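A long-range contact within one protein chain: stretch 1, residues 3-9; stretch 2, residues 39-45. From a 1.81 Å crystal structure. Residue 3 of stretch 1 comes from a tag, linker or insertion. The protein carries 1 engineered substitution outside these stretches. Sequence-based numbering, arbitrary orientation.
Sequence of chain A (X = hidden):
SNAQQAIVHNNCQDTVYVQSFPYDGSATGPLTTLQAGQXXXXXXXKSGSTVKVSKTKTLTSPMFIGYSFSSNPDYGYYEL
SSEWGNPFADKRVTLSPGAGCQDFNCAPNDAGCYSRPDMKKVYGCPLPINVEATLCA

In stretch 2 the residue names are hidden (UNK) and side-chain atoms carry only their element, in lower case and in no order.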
# COMPACT_ATOMS: atom_id res chain seq x y z
N ALA A 3 13.21 -13.33 10.26
CA ALA A 3 12.41 -13.15 11.46
C ALA A 3 10.94 -12.89 11.12
O ALA A 3 10.04 -13.38 11.80
CB ALA A 3 12.95 -12.02 12.30
N GLN A 4 10.72 -12.12 10.06
CA GLN A 4 9.36 -11.77 9.66
C GLN A 4 8.63 -12.98 9.09
O GLN A 4 9.21 -13.78 8.35
CB GLN A 4 9.39 -10.65 8.63
CG GLN A 4 10.00 -9.37 9.16
CD GLN A 4 10.17 -8.34 8.08
OE1 GLN A 4 9.34 -7.44 7.93
NE2 GLN A 4 11.25 -8.45 7.31
N GLN A 5 7.35 -13.12 9.43
CA GLN A 5 6.58 -14.28 9.02
C GLN A 5 5.33 -13.91 8.25
O GLN A 5 4.71 -12.87 8.51
CB GLN A 5 6.19 -15.09 10.26
CG GLN A 5 7.37 -15.39 11.18
CD GLN A 5 8.14 -16.61 10.76
OE1 GLN A 5 7.59 -17.71 10.68
NE2 GLN A 5 9.44 -16.44 10.48
N ALA A 6 4.96 -14.76 7.29
CA ALA A 6 3.64 -14.69 6.69
C ALA A 6 2.86 -15.82 7.34
O ALA A 6 3.32 -16.97 7.35
CB ALA A 6 3.70 -14.88 5.18
N ILE A 7 1.69 -15.50 7.89
CA ILE A 7 0.96 -16.44 8.73
C ILE A 7 -0.49 -16.54 8.29
O ILE A 7 -1.12 -15.53 7.99
CB ILE A 7 0.99 -15.95 10.19
CG1 ILE A 7 2.42 -15.83 10.70
CG2 ILE A 7 0.19 -16.87 11.10
CD1 ILE A 7 2.52 -14.99 11.95
N VAL A 8 -1.02 -17.75 8.23
CA VAL A 8 -2.44 -17.94 7.96
C VAL A 8 -3.07 -18.80 9.05
O VAL A 8 -2.77 -19.98 9.17
CB VAL A 8 -2.69 -18.59 6.59
CG1 VAL A 8 -4.19 -18.74 6.35
CG2 VAL A 8 -2.08 -17.75 5.48
N HIS A 9 -3.94 -18.19 9.85
CA HIS A 9 -4.66 -18.94 10.89
C HIS A 9 -5.98 -19.43 10.33
O HIS A 9 -6.83 -18.63 9.94
CB HIS A 9 -5.00 -18.06 12.09
CG HIS A 9 -3.81 -17.42 12.75
ND1 HIS A 9 -2.84 -18.15 13.39
CD2 HIS A 9 -3.49 -16.11 12.90
CE1 HIS A 9 -1.93 -17.31 13.89
NE2 HIS A 9 -2.31 -16.08 13.61
N UNK A 39 -2.58 -23.49 11.97
CA UNK A 39 -1.95 -22.29 11.43
C UNK A 39 -0.81 -22.65 10.47
O UNK A 39 0.01 -23.54 10.74
c UNK A 39 -1.43 -21.38 12.57
o UNK A 39 -2.54 -20.89 13.34
c UNK A 39 -0.65 -20.19 12.02
N UNK A 40 -0.77 -21.95 9.34
CA UNK A 40 0.36 -22.02 8.42
C UNK A 40 1.30 -20.86 8.73
O UNK A 40 0.86 -19.76 9.05
c UNK A 40 0.92 -21.51 5.98
c UNK A 40 -0.15 -21.88 6.98
c UNK A 40 2.88 -20.82 4.12
c UNK A 40 2.63 -22.14 4.39
c UNK A 40 1.65 -22.49 5.32
c UNK A 40 1.18 -20.18 5.68
c UNK A 40 2.16 -19.83 4.76
N UNK A 41 2.60 -21.09 8.61
CA UNK A 41 3.53 -19.96 8.65
C UNK A 41 4.77 -20.23 7.82
O UNK A 41 5.19 -21.37 7.67
o UNK A 41 4.62 -20.66 10.68
c UNK A 41 3.91 -19.60 10.08
N UNK A 42 5.37 -19.16 7.29
CA UNK A 42 6.66 -19.28 6.63
C UNK A 42 7.48 -18.03 6.91
O UNK A 42 6.92 -16.97 7.16
c UNK A 42 6.49 -19.44 5.11
c UNK A 42 5.96 -18.20 4.39
c UNK A 42 5.98 -18.38 2.88
o UNK A 42 5.79 -17.39 2.13
o UNK A 42 6.19 -19.54 2.42
N UNK A 43 8.80 -18.17 6.91
CA UNK A 43 9.65 -16.99 6.96
C UNK A 43 9.42 -16.15 5.72
O UNK A 43 9.19 -16.70 4.64
o UNK A 43 12.71 -18.53 8.27
c UNK A 43 11.53 -18.11 8.21
c UNK A 43 11.13 -17.39 6.96
o UNK A 43 10.70 -18.25 9.13
N UNK A 44 9.50 -14.83 5.88
CA UNK A 44 9.43 -13.92 4.74
C UNK A 44 10.46 -14.28 3.69
O UNK A 44 11.66 -14.38 3.97
c UNK A 44 8.56 -10.26 5.09
c UNK A 44 8.48 -11.63 5.32
c UNK A 44 7.26 -12.18 5.68
c UNK A 44 9.71 -12.48 5.19
c UNK A 44 6.23 -10.01 5.56
c UNK A 44 6.14 -11.38 5.80
c UNK A 44 7.44 -9.46 5.20
N UNK A 45 9.99 -14.46 2.46
CA UNK A 45 10.88 -14.72 1.35
C UNK A 45 11.36 -13.39 0.83
O UNK A 45 10.58 -12.46 0.70
n UNK A 45 8.54 -21.10 0.76
c UNK A 45 10.16 -15.52 0.27
n UNK A 45 10.15 -20.02 -0.47
c UNK A 45 9.01 -19.99 0.22
c UNK A 45 8.78 -17.57 -0.20
c UNK A 45 9.77 -16.91 0.74
n UNK A 45 8.35 -18.85 0.35
O HOH W 1 8.98 -19.93 10.08

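Position 39 carries three side-chain atoms: a CB bearing one oxygen and one carbon. The oxygen lies 2.8 Å from ND1 of His9, near the plane of the imidazole at its edge, and the terminal carbon sits 3.5 Å from CG2 of Ile7. A branched CB with one hydroxyl and one methyl is Thr39. Its OG1 and His9 ND1 form a hydrogen bond in which either could be the donor, so one small residue serves a polar neighbour and an apolar one on the same sheet face.

At position 40 a single carbon leads to a ring of six carbons with nothing beyond it, and one ring carbon packs 4.1 Å from Val8 CG2. This is Phe40, and the packing atom is CD2. The ring points to the face shared with Val8 and Ala6. Its backbone closes a two-way pair with Val8: Phe40 N to Val8 O is 2.8 Å, and Val8 N to Phe40 O is 2.9 Å.

Position 41 has one carbon and one oxygen, and its CB lies 4.1 Å from Ile7 CG1. The shortest hydroxyl side chain is Ser41. It faces Ile7 across a non-hydrogen-bonded pair. The CA atoms of such a pair come close, here 4.4 Å between Ser41 CA and Ile7 CA, and the CA-H groups turn inward: Ser41 CA lies 3.3 Å from Ala6 O.

Position 42 is a chain of three carbons, the third carrying two oxygens; its second carbon lies 4.1 Å from Ala6 CB. This is Glu42, and that closest side-chain approach is made by CG. Its backbone pairs with Ala6 in both directions, each N to O distance 3.0 Å (Ala6 N to Glu42 O, Glu42 N to Ala6 O). The carboxylate is engaged at position 45.

Position 43 shows two carbons, the second with two oxygens. One oxygen is 2.6 Å from NE2 of Gln5, and this shorter acid is Asp43. Although the CA-to-CB bonds of Gln5 and Asp43 point away from the opposing stretch, the side-chain ends come together, with Gln5 NE2 donating to Asp43 OD1. A water donates to both Gln5 OE1 and Asp43 OD1, adding a second link.

Position 44 is again one carbon and a six-carbon ring. Gln4 CB sits over one ring face, 3.8 Å from the centroid, a CH-pi contact. This is Phe44, whose N donates to Gln4 O at 2.7 Å.

Position 45 has three carbons, a nitrogen, then a carbon bearing two more nitrogens: Arg45. It does not touch stretch 1; instead its NE forms a salt bridge with Glu42 OE1 at 3.1 Å.

The contact is an antiparallel strand pair whose backbone hydrogen bonds set the register, extended past the strand by Phe44 N. Side chains decorate it by face: Ala6, Val8, Phe40 and Glu42 on one, Ile7, His9, Thr39 and Ser41 on the other. Phe44 has the most area covered by the other stretch, 91 Å², and the Gln5–Asp43 bond ties the end nearest it.

Stretch 2 39-45: TFSEDFR
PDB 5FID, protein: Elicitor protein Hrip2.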